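Local coordinates for protein cryptic loci regulator 2 (Schizosaccharomyces pombe 972h-, PDB 5IKJ) that promotes transcriptional silencing upstream of histone deacetylases and is required for nucleosome positioning at heterochromatic loci and for silencing by the SHREC complex, at residues F411-D416 and S430-I435; N335-F340 and K388-D393; Q464-L469 and W495-F500; G72-I77 and T235-S240. All blocks are in the same frame, centred on the assembly; numbering follows the deposited sequence.

Interaction 1: F411-D416 and S430-I435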
# COMPACT_ATOMS: atom_id res chain seq x y z
N PHE A 411 16.91 10.51 -12.09
CA PHE A 411 16.26 9.43 -11.36
C PHE A 411 15.51 8.55 -12.34
O PHE A 411 15.19 8.96 -13.46
CB PHE A 411 15.30 9.97 -10.29
CG PHE A 411 14.25 10.89 -10.83
CD1 PHE A 411 13.13 10.39 -11.48
CD2 PHE A 411 14.36 12.26 -10.68
CE1 PHE A 411 12.15 11.23 -11.97
CE2 PHE A 411 13.39 13.11 -11.17
CZ PHE A 411 12.28 12.60 -11.82
N MET A 412 15.24 7.32 -11.91
CA MET A 412 14.33 6.42 -12.60
C MET A 412 12.97 6.48 -11.94
O MET A 412 12.87 6.42 -10.71
CB MET A 412 14.85 4.98 -12.58
CG MET A 412 13.80 3.93 -13.00
SD MET A 412 14.36 2.23 -12.87
CE MET A 412 15.49 2.12 -14.26
N TYR A 413 11.92 6.60 -12.75
CA TYR A 413 10.54 6.48 -12.29
C TYR A 413 10.16 5.01 -12.42
O TYR A 413 9.89 4.52 -13.52
CB TYR A 413 9.63 7.40 -13.09
CG TYR A 413 8.16 7.31 -12.77
CD1 TYR A 413 7.71 6.84 -11.54
CD2 TYR A 413 7.21 7.70 -13.71
CE1 TYR A 413 6.35 6.76 -11.26
CE2 TYR A 413 5.86 7.62 -13.44
CZ TYR A 413 5.44 7.15 -12.22
OH TYR A 413 4.08 7.07 -11.95
N ILE A 414 10.14 4.30 -11.29
CA ILE A 414 10.07 2.85 -11.31
C ILE A 414 8.69 2.39 -11.75
O ILE A 414 7.67 2.83 -11.21
CB ILE A 414 10.43 2.28 -9.92
CG1 ILE A 414 11.85 2.69 -9.53
CG2 ILE A 414 10.31 0.76 -9.92
CD1 ILE A 414 12.20 2.41 -8.08
N SER A 415 8.66 1.50 -12.74
CA SER A 415 7.43 0.88 -13.21
C SER A 415 7.21 -0.51 -12.65
O SER A 415 6.06 -0.91 -12.43
CB SER A 415 7.42 0.81 -14.74
OG SER A 415 7.34 2.10 -15.32
N ASP A 416 8.28 -1.27 -12.43
CA ASP A 416 8.17 -2.68 -12.10
C ASP A 416 9.45 -3.12 -11.40
O ASP A 416 10.54 -2.68 -11.76
CB ASP A 416 7.94 -3.51 -13.37
CG ASP A 416 7.23 -4.82 -13.10
OD1 ASP A 416 7.33 -5.33 -11.96
OD2 ASP A 416 6.57 -5.34 -14.02
N SER A 430 11.10 4.53 -16.39
CA SER A 430 11.52 5.60 -17.28
C SER A 430 12.58 6.46 -16.60
O SER A 430 12.59 6.62 -15.38
CB SER A 430 10.33 6.46 -17.69
OG SER A 430 9.54 6.80 -16.56
N LEU A 431 13.46 7.03 -17.41
CA LEU A 431 14.58 7.83 -16.94
C LEU A 431 14.30 9.31 -17.18
O LEU A 431 13.81 9.69 -18.25
CB LEU A 431 15.88 7.42 -17.64
CG LEU A 431 16.18 5.92 -17.63
CD1 LEU A 431 17.41 5.62 -18.47
CD2 LEU A 431 16.36 5.42 -16.20
N TRP A 432 14.61 10.14 -16.19
CA TRP A 432 14.29 11.56 -16.22
C TRP A 432 15.51 12.38 -15.83
O TRP A 432 16.46 11.89 -15.23
CB TRP A 432 13.14 11.90 -15.27
CG TRP A 432 11.85 11.20 -15.58
CD1 TRP A 432 11.60 9.86 -15.50
CD2 TRP A 432 10.63 11.81 -16.01
NE1 TRP A 432 10.30 9.60 -15.85
CE2 TRP A 432 9.68 10.78 -16.17
CE3 TRP A 432 10.25 13.13 -16.27
CZ2 TRP A 432 8.38 11.03 -16.58
CZ3 TRP A 432 8.95 13.37 -16.68
CH2 TRP A 432 8.03 12.33 -16.83
N THR A 433 15.45 13.66 -16.18
CA THR A 433 16.37 14.67 -15.68
C THR A 433 15.57 15.78 -15.02
O THR A 433 14.41 16.02 -15.37
CB THR A 433 17.24 15.25 -16.81
OG1 THR A 433 18.30 16.03 -16.24
CG2 THR A 433 16.42 16.12 -17.75
N GLN A 434 16.18 16.44 -14.05
CA GLN A 434 15.55 17.55 -13.33
C GLN A 434 16.36 18.82 -13.54
O GLN A 434 17.59 18.78 -13.57
CB GLN A 434 15.42 17.24 -11.84
CG GLN A 434 16.74 17.16 -11.09
CD GLN A 434 16.58 16.66 -9.67
OE1 GLN A 434 17.35 15.82 -9.21
NE2 GLN A 434 15.58 17.18 -8.96
N ILE A 435 15.66 19.94 -13.70
CA ILE A 435 16.27 21.23 -13.95
C ILE A 435 15.77 22.21 -12.90
O ILE A 435 14.56 22.44 -12.80
CB ILE A 435 15.96 21.75 -15.37
CG1 ILE A 435 16.38 20.72 -16.42
CG2 ILE A 435 16.66 23.08 -15.62
CD1 ILE A 435 15.26 19.79 -16.84
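Phe-411 and Trp-432 meet on one face of a beta hairpin, formed by strands 411-419 and 425-436. Both strands lie in the Clr2 family region that belongs to the SH3 clan. The two rings are nearly parallel, with planes at 16°, but slid apart so that they barely overlap. The rim of the phenyl ring lies against the CB-CG bond of Trp-432: Phe-411 CE1 lies 3.5 Å from Trp-432 CB, and CZ also touches that methylene. CG of Phe-411 sits between the backbone N and the carbonyl carbon (chi1 57°), and the ring then leans over toward the facing strand. Next along the same face, Tyr-413 CB is a bump between two groups. It meets Ser-430 OG at 3.5 Å and Trp-432 NE1 at 3.6 Å. The phenol leads off to Asn-392, whose OD1 is hydrogen-bonded to its OH. An alanine at Trp-432 would probably open a gap beside Phe-411 and Tyr-413 and leave Ser-430 OG without its indole N-H. On the other face Leu-431 CD2 fills the bend of the Met-412 chain, 3.9 Å from Met-412 CE. Backbone bonds set this register, among them Trp-432 N to Phe-411 O at 3.0 Å and Tyr-413 N to Ser-430 O at 2.7 Å. Ser-430 OG accepts Trp-432 NE1 at 3.0 Å, close to the indole plane.

Interaction 2: N335-F340 and K388-D393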
# COMPACT_ATOMS: atom_id res chain seq x y z
N ASN A 335 16.02 -6.72 1.42
CA ASN A 335 15.01 -7.78 1.36
C ASN A 335 13.85 -7.35 0.48
O ASN A 335 13.32 -6.24 0.64
CB ASN A 335 14.52 -8.14 2.76
CG ASN A 335 13.94 -6.96 3.51
OD1 ASN A 335 14.66 -6.03 3.88
ND2 ASN A 335 12.63 -6.99 3.76
N LEU A 336 13.46 -8.22 -0.45
CA LEU A 336 12.25 -8.01 -1.23
C LEU A 336 11.02 -8.28 -0.36
O LEU A 336 11.07 -9.03 0.61
CB LEU A 336 12.23 -8.94 -2.44
CG LEU A 336 13.19 -8.66 -3.60
CD1 LEU A 336 13.46 -9.94 -4.37
CD2 LEU A 336 12.60 -7.60 -4.53
N PHE A 337 9.91 -7.65 -0.73
CA PHE A 337 8.65 -7.88 -0.05
C PHE A 337 7.50 -7.55 -0.98
O PHE A 337 7.65 -6.79 -1.95
CB PHE A 337 8.54 -7.04 1.24
CG PHE A 337 8.71 -5.57 1.03
CD1 PHE A 337 7.64 -4.78 0.64
CD2 PHE A 337 9.94 -4.97 1.22
CE1 PHE A 337 7.79 -3.42 0.44
CE2 PHE A 337 10.10 -3.61 1.03
CZ PHE A 337 9.03 -2.83 0.64
N GLY A 338 6.34 -8.13 -0.68
CA GLY A 338 5.12 -7.81 -1.40
C GLY A 338 5.03 -8.43 -2.77
O GLY A 338 4.83 -7.72 -3.77
N ILE A 339 5.16 -9.75 -2.85
CA ILE A 339 5.02 -10.44 -4.12
C ILE A 339 3.58 -10.32 -4.61
O ILE A 339 2.63 -10.35 -3.81
CB ILE A 339 5.45 -11.91 -3.99
CG1 ILE A 339 5.60 -12.55 -5.37
CG2 ILE A 339 4.45 -12.69 -3.15
CD1 ILE A 339 6.33 -13.89 -5.35
N PHE A 340 3.41 -10.18 -5.92
CA PHE A 340 2.09 -10.07 -6.51
C PHE A 340 2.14 -10.54 -7.95
O PHE A 340 3.22 -10.72 -8.53
CB PHE A 340 1.56 -8.63 -6.43
CG PHE A 340 2.25 -7.68 -7.37
CD1 PHE A 340 3.50 -7.18 -7.06
CD2 PHE A 340 1.65 -7.30 -8.55
CE1 PHE A 340 4.14 -6.30 -7.92
CE2 PHE A 340 2.28 -6.42 -9.42
CZ PHE A 340 3.53 -5.93 -9.10
N LYS A 388 13.72 2.45 1.97
CA LYS A 388 12.66 1.62 1.41
C LYS A 388 12.35 2.09 -0.01
O LYS A 388 12.28 3.30 -0.27
CB LYS A 388 11.40 1.72 2.27
CG LYS A 388 10.51 0.49 2.26
CD LYS A 388 9.35 0.66 3.24
CE LYS A 388 8.54 -0.62 3.40
NZ LYS A 388 7.65 -0.56 4.59
N LEU A 389 12.18 1.14 -0.92
CA LEU A 389 11.91 1.46 -2.32
C LEU A 389 10.67 0.71 -2.79
O LEU A 389 10.39 -0.41 -2.35
CB LEU A 389 13.10 1.11 -3.22
CG LEU A 389 14.26 2.11 -3.17
CD1 LEU A 389 15.48 1.53 -3.87
CD2 LEU A 389 13.86 3.44 -3.81
N TRP A 390 9.93 1.35 -3.70
CA TRP A 390 8.66 0.84 -4.16
C TRP A 390 8.58 0.88 -5.68
O TRP A 390 9.36 1.56 -6.36
CB TRP A 390 7.48 1.65 -3.61
CG TRP A 390 7.28 1.64 -2.12
CD1 TRP A 390 7.79 2.53 -1.21
CD2 TRP A 390 6.49 0.71 -1.37
NE1 TRP A 390 7.36 2.21 0.06
CE2 TRP A 390 6.57 1.09 -0.01
CE3 TRP A 390 5.72 -0.41 -1.70
CZ2 TRP A 390 5.91 0.40 1.00
CZ3 TRP A 390 5.07 -1.10 -0.69
CH2 TRP A 390 5.17 -0.70 0.64
N ILE A 391 7.59 0.16 -6.21
CA ILE A 391 7.09 0.45 -7.55
C ILE A 391 6.36 1.79 -7.52
O ILE A 391 5.74 2.16 -6.51
CB ILE A 391 6.17 -0.68 -8.05
CG1 ILE A 391 4.96 -0.85 -7.12
CG2 ILE A 391 6.95 -1.98 -8.17
CD1 ILE A 391 3.93 -1.84 -7.62
N ASN A 392 6.45 2.53 -8.62
CA ASN A 392 5.88 3.88 -8.75
C ASN A 392 6.74 4.90 -8.01
O ASN A 392 6.34 6.07 -7.89
CB ASN A 392 4.44 3.95 -8.22
CG ASN A 392 3.67 5.12 -8.80
OD1 ASN A 392 3.74 5.40 -9.99
ND2 ASN A 392 2.92 5.81 -7.94
N ASP A 393 7.91 4.50 -7.52
CA ASP A 393 8.79 5.35 -6.74
C ASP A 393 9.85 5.98 -7.64
O ASP A 393 9.95 5.67 -8.83
CB ASP A 393 9.44 4.53 -5.62
CG ASP A 393 10.14 5.39 -4.58
OD1 ASP A 393 9.88 6.61 -4.54
OD2 ASP A 393 10.95 4.83 -3.81
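Phe-337 presents its ring edge to the face of Trp-390 in a T-shaped stack. The contact links two strands of the mixed sheet, 333-340 and 387-390, that are not neighbours. Each pairs with strand 377-384, and the axes of their short segments pass 9.4 Å apart. No hydrogen bond crosses between the two segments, and side-chain packing carries the contact. The ring planes stand at 80° and the centroid of Phe-337 is 5.3 Å from that of the Trp-390 six-membered ring. Phe-337 CE1 does the touching, 3.7 Å from Trp-390 CZ3 and above the indole toward its rim. The neighbouring tip atom of the ring meets the lysine chain, with Phe-337 CZ 3.6 Å from Lys-388 CE. The two side chains cross at about a right angle. An alanine at Phe-337 would probably open a gap beside the indole face and the lysine methylenes, giving both more freedom to shift. Farther along, Phe-340 CZ approaches Ile-391 CD1 more loosely, at 4.4 Å.

A second shell is likely to position these partners. A type II turn from Trp-390 to Asp-393 follows the strand. The chain of another protein packs nearby, and its backbone also hydrogen-bonds Lys-388 NZ. Lys-388 runs extended beyond CG to a salt bridge with Glu-230 of helix 214-237. From the same helix, Asp-234 OD2 accepts the indole N-H at Trp-390 NE1.

Interaction 3: Q464-L469 and W495-F500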
# COMPACT_ATOMS: atom_id res chain seq x y z
N GLN A 464 4.29 16.48 -10.09
CA GLN A 464 3.45 17.66 -10.28
C GLN A 464 3.51 18.57 -9.06
O GLN A 464 3.56 19.80 -9.19
CB GLN A 464 2.00 17.24 -10.54
CG GLN A 464 1.77 16.55 -11.88
CD GLN A 464 0.33 16.09 -12.04
OE1 GLN A 464 -0.48 16.22 -11.12
NE2 GLN A 464 0.01 15.55 -13.21
N MET A 465 3.51 17.98 -7.86
CA MET A 465 3.54 18.78 -6.64
C MET A 465 4.91 19.39 -6.41
O MET A 465 5.02 20.55 -6.00
CB MET A 465 3.12 17.92 -5.45
CG MET A 465 1.65 17.51 -5.46
SD MET A 465 0.52 18.90 -5.26
CE MET A 465 0.99 19.51 -3.65
N VAL A 466 5.98 18.63 -6.66
CA VAL A 466 7.33 19.19 -6.56
C VAL A 466 7.47 20.38 -7.49
O VAL A 466 8.18 21.35 -7.16
CB VAL A 466 8.38 18.10 -6.87
CG1 VAL A 466 9.78 18.71 -6.95
CG2 VAL A 466 8.34 17.01 -5.81
N SER A 467 6.82 20.35 -8.65
CA SER A 467 6.91 21.46 -9.59
C SER A 467 6.18 22.69 -9.05
O SER A 467 6.69 23.81 -9.16
CB SER A 467 6.34 21.05 -10.94
OG SER A 467 7.16 20.06 -11.55
N LYS A 468 4.99 22.50 -8.47
CA LYS A 468 4.25 23.62 -7.92
C LYS A 468 4.97 24.24 -6.73
O LYS A 468 4.86 25.45 -6.50
CB LYS A 468 2.85 23.16 -7.50
CG LYS A 468 1.99 22.64 -8.63
CD LYS A 468 0.81 21.82 -8.12
CE LYS A 468 -0.10 22.64 -7.20
NZ LYS A 468 -1.24 21.83 -6.68
N LEU A 469 5.70 23.44 -5.96
CA LEU A 469 6.29 23.88 -4.71
C LEU A 469 7.77 24.22 -4.82
O LEU A 469 8.40 24.53 -3.80
CB LEU A 469 6.09 22.81 -3.63
CG LEU A 469 4.65 22.35 -3.39
CD1 LEU A 469 4.62 21.29 -2.30
CD2 LEU A 469 3.77 23.53 -3.01
N TRP A 495 15.49 8.83 -4.53
CA TRP A 495 15.49 10.23 -4.91
C TRP A 495 14.60 10.99 -3.94
O TRP A 495 13.48 10.57 -3.65
CB TRP A 495 14.99 10.41 -6.34
CG TRP A 495 14.83 11.84 -6.78
CD1 TRP A 495 15.75 12.61 -7.43
CD2 TRP A 495 13.67 12.66 -6.61
NE1 TRP A 495 15.23 13.86 -7.68
CE2 TRP A 495 13.96 13.92 -7.18
CE3 TRP A 495 12.41 12.46 -6.03
CZ2 TRP A 495 13.04 14.97 -7.18
CZ3 TRP A 495 11.50 13.50 -6.03
CH2 TRP A 495 11.82 14.74 -6.61
N TYR A 496 15.11 12.11 -3.42
CA TYR A 496 14.37 12.92 -2.47
C TYR A 496 14.00 14.26 -3.10
O TYR A 496 14.74 14.80 -3.94
CB TYR A 496 15.18 13.16 -1.19
CG TYR A 496 15.48 11.91 -0.40
CD1 TYR A 496 14.52 11.34 0.43
CD2 TYR A 496 16.72 11.30 -0.48
CE1 TYR A 496 14.79 10.20 1.15
CE2 TYR A 496 17.00 10.16 0.25
CZ TYR A 496 16.03 9.61 1.06
OH TYR A 496 16.30 8.47 1.78
N GLU A 497 12.86 14.79 -2.69
CA GLU A 497 12.41 16.07 -3.20
C GLU A 497 13.49 17.12 -2.92
O GLU A 497 14.25 17.00 -1.96
CB GLU A 497 11.08 16.47 -2.54
CG GLU A 497 9.89 15.60 -2.94
CD GLU A 497 9.93 14.21 -2.32
OE1 GLU A 497 10.79 13.98 -1.44
OE2 GLU A 497 9.11 13.36 -2.70
N PRO A 498 13.59 18.15 -3.77
CA PRO A 498 14.75 19.06 -3.67
C PRO A 498 14.86 19.78 -2.34
O PRO A 498 15.97 20.13 -1.92
CB PRO A 498 14.53 20.03 -4.84
CG PRO A 498 13.07 19.98 -5.12
CD PRO A 498 12.62 18.59 -4.79
N TRP A 499 13.74 20.01 -1.65
CA TRP A 499 13.78 20.64 -0.33
C TRP A 499 14.05 19.65 0.79
O TRP A 499 14.29 20.07 1.92
CB TRP A 499 12.45 21.36 -0.05
CG TRP A 499 11.27 20.42 0.01
CD1 TRP A 499 10.92 19.62 1.06
CD2 TRP A 499 10.31 20.19 -1.01
NE1 TRP A 499 9.79 18.91 0.75
CE2 TRP A 499 9.39 19.24 -0.52
CE3 TRP A 499 10.12 20.70 -2.30
CZ2 TRP A 499 8.31 18.79 -1.27
CZ3 TRP A 499 9.05 20.24 -3.05
CH2 TRP A 499 8.15 19.30 -2.53
N PHE A 500 14.03 18.35 0.49
CA PHE A 500 14.03 17.34 1.54
C PHE A 500 15.34 17.32 2.32
O PHE A 500 15.33 16.98 3.51
CB PHE A 500 13.77 15.96 0.92
CG PHE A 500 13.42 14.90 1.92
CD1 PHE A 500 12.12 14.77 2.39
CD2 PHE A 500 14.38 14.02 2.39
CE1 PHE A 500 11.79 13.79 3.31
CE2 PHE A 500 14.06 13.04 3.31
CZ PHE A 500 12.76 12.93 3.76
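The carbonyl O of Glu-497 accepts the backbone N-H of Phe-500 at 2.8 Å. This closes a type I beta turn, 497-500, which packs against helix 461-469 through Val-466. The turn follows strand 491-494, so the contact joins that helix to the loop leaving the sheet. The two methyls of Val-466 divide the work. CG1 lies anti to the backbone N (chi1 173°) and meets the proline ring tip to tip, 3.6 Å from Pro-498 CD. CG2 reaches the methylene of the acid, 3.6 Å from Glu-497 CG, and also touches two indoles. It is 4.2 Å from Trp-495 CH2, at that ring's edge, and 4.0 Å from Trp-499 CH2.

One turn on, Leu-469 extends the apolar patch, with CB 4.0 Å from Trp-499 CZ3. Bent at chi2 (73°), Glu-497 forms a salt bridge through OE2 with Arg-462 NE. That charge pair ties the end of Glu-497 back to the helix that carries Val-466. Phe-284 of helix 278-285 packs on Trp-499 as well. Within the turn, Glu-497 CB stands 3.7 Å above the plane of the Trp-499 indole, over its centre.

Interaction 4: G72-I77 and T235-S240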
# COMPACT_ATOMS: atom_id res chain seq x y z
N GLY A 72 -6.25 0.46 5.45
CA GLY A 72 -5.10 1.34 5.38
C GLY A 72 -5.26 2.56 4.50
O GLY A 72 -4.31 3.34 4.39
N SER A 73 -6.41 2.75 3.87
CA SER A 73 -6.58 3.86 2.95
C SER A 73 -6.59 5.19 3.70
O SER A 73 -7.26 5.33 4.73
CB SER A 73 -7.88 3.71 2.16
OG SER A 73 -8.02 4.76 1.21
N THR A 74 -5.84 6.16 3.18
CA THR A 74 -5.91 7.54 3.65
C THR A 74 -6.42 8.48 2.57
O THR A 74 -6.31 9.70 2.72
CB THR A 74 -4.53 8.00 4.14
OG1 THR A 74 -3.63 8.11 3.03
CG2 THR A 74 -3.95 7.02 5.15
N GLN A 75 -6.98 7.94 1.49
CA GLN A 75 -7.48 8.79 0.41
C GLN A 75 -8.58 9.74 0.87
O GLN A 75 -8.61 10.88 0.39
CB GLN A 75 -7.96 7.92 -0.76
CG GLN A 75 -6.87 7.07 -1.39
CD GLN A 75 -5.64 7.88 -1.76
OE1 GLN A 75 -5.74 8.92 -2.40
NE2 GLN A 75 -4.47 7.40 -1.34
N PRO A 76 -9.51 9.34 1.75
CA PRO A 76 -10.48 10.33 2.25
C PRO A 76 -9.83 11.53 2.91
O PRO A 76 -10.40 12.63 2.86
CB PRO A 76 -11.31 9.51 3.25
CG PRO A 76 -11.18 8.10 2.78
CD PRO A 76 -9.79 7.98 2.24
N ILE A 77 -8.66 11.36 3.51
CA ILE A 77 -7.97 12.48 4.13
C ILE A 77 -7.45 13.44 3.06
O ILE A 77 -7.56 14.67 3.20
CB ILE A 77 -6.83 11.99 5.04
CG1 ILE A 77 -7.41 11.12 6.17
CG2 ILE A 77 -6.05 13.17 5.62
CD1 ILE A 77 -6.37 10.51 7.09
N THR A 235 4.39 6.95 -2.63
CA THR A 235 4.70 7.38 -3.99
C THR A 235 3.67 8.33 -4.59
O THR A 235 3.96 8.94 -5.62
CB THR A 235 4.83 6.16 -4.92
OG1 THR A 235 3.57 5.50 -5.03
CG2 THR A 235 5.87 5.18 -4.38
N TYR A 236 2.48 8.47 -3.99
CA TYR A 236 1.43 9.29 -4.58
C TYR A 236 0.81 10.24 -3.56
O TYR A 236 0.75 11.45 -3.79
CB TYR A 236 0.35 8.39 -5.19
CG TYR A 236 -0.90 9.11 -5.63
CD1 TYR A 236 -0.96 9.74 -6.87
CD2 TYR A 236 -2.02 9.16 -4.82
CE1 TYR A 236 -2.11 10.39 -7.28
CE2 TYR A 236 -3.17 9.81 -5.22
CZ TYR A 236 -3.21 10.43 -6.45
OH TYR A 236 -4.35 11.08 -6.85
N THR A 237 0.37 9.72 -2.41
CA THR A 237 -0.43 10.52 -1.48
C THR A 237 0.46 11.41 -0.62
O THR A 237 0.30 12.64 -0.61
CB THR A 237 -1.28 9.60 -0.60
OG1 THR A 237 -1.71 8.46 -1.37
CG2 THR A 237 -2.51 10.35 -0.10
N TRP A 238 1.38 10.82 0.13
CA TRP A 238 2.27 11.56 1.03
C TRP A 238 3.71 11.14 0.77
O TRP A 238 4.39 10.61 1.65
CB TRP A 238 1.88 11.31 2.49
CG TRP A 238 0.40 11.26 2.71
CD1 TRP A 238 -0.36 10.15 2.92
CD2 TRP A 238 -0.51 12.37 2.74
NE1 TRP A 238 -1.68 10.50 3.09
CE2 TRP A 238 -1.79 11.86 2.98
CE3 TRP A 238 -0.35 13.76 2.59
CZ2 TRP A 238 -2.92 12.67 3.07
CZ3 TRP A 238 -1.47 14.56 2.68
CH2 TRP A 238 -2.74 14.02 2.92
N PRO A 239 4.21 11.37 -0.45
CA PRO A 239 5.51 10.79 -0.83
C PRO A 239 6.71 11.47 -0.20
O PRO A 239 7.72 10.80 0.03
CB PRO A 239 5.52 10.94 -2.36
CG PRO A 239 4.63 12.11 -2.62
CD PRO A 239 3.55 12.04 -1.59
N SER A 240 6.65 12.77 0.08
CA SER A 240 7.80 13.49 0.63
C SER A 240 7.82 13.23 2.13
O SER A 240 7.31 14.02 2.92
CB SER A 240 7.72 14.98 0.30
OG SER A 240 9.00 15.58 0.38
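The start of helix 75-82 meets the end of helix 214-237 through Thr-74 and Gln-75 on one side and Thr-237 and Trp-238 on the other. Two side-chain hydrogen bonds carry the contact. The indole N-H of Trp-238 points to Thr-74 OG1 at 3.1 Å, with an angle at the hydrogen of 158°, and the oxygen lies near the ring plane. With chi1 of Thr-74 at 68°, OG1 is placed where the indole N-H meets it. Gln-75 gives its amide N-H to Thr-237, NE2 to OG1 3.0 Å, with the oxygen almost in the amide plane. The bend of the glutamine chain at chi2 (-52°) brings CD round toward Thr-237.

The two helix ends differ. Thr-74 holds the N-cap position, yet its side chain makes no capping bond and serves the indole instead. Helix 214-237 widens into a pi-type turn at 235-237, and Trp-238 is the first residue to leave helical angles. Asp-233, a turn earlier, bonds Thr-237 OG1 and, weakly, Thr-74 OG1, so one carboxylate oxygen links both threonines.

Apolar groups fill in around the polar pair. Ile-77 CG2 lies 4.1 Å from Trp-238 CZ2, and Leu-266 of strand 255-266 touches both side chains. At the other end, Gln-75 OE1 comes 3.9 Å from Tyr-236 CE2, at the edge of the phenol ring.

How the interactions relate
Along the chain, interaction 4 closes first, then interactions 2, 1 and 3 follow in series. Interactions 1 and 2 share the mixed sheet, with centres about 16 Å apart, and meet where Tyr-413 OH and Asn-392 OD1 probably bond. Interaction 3 touches interaction 1 through Gln-434 and Trp-495, their centres about 14 Å apart. Interaction 4 reaches interaction 2 through Thr-235 and Asn-392, about 17 Å between centres, and interaction 3 through Ser-240 and Glu-497, about 16 Å between centres. Interactions 1 and 4 do not touch. Helix 214-237 and the loop that follows it link helix 75-82 to the Clr2 sheet and its trailing loop, so regions distant in sequence form one connected body.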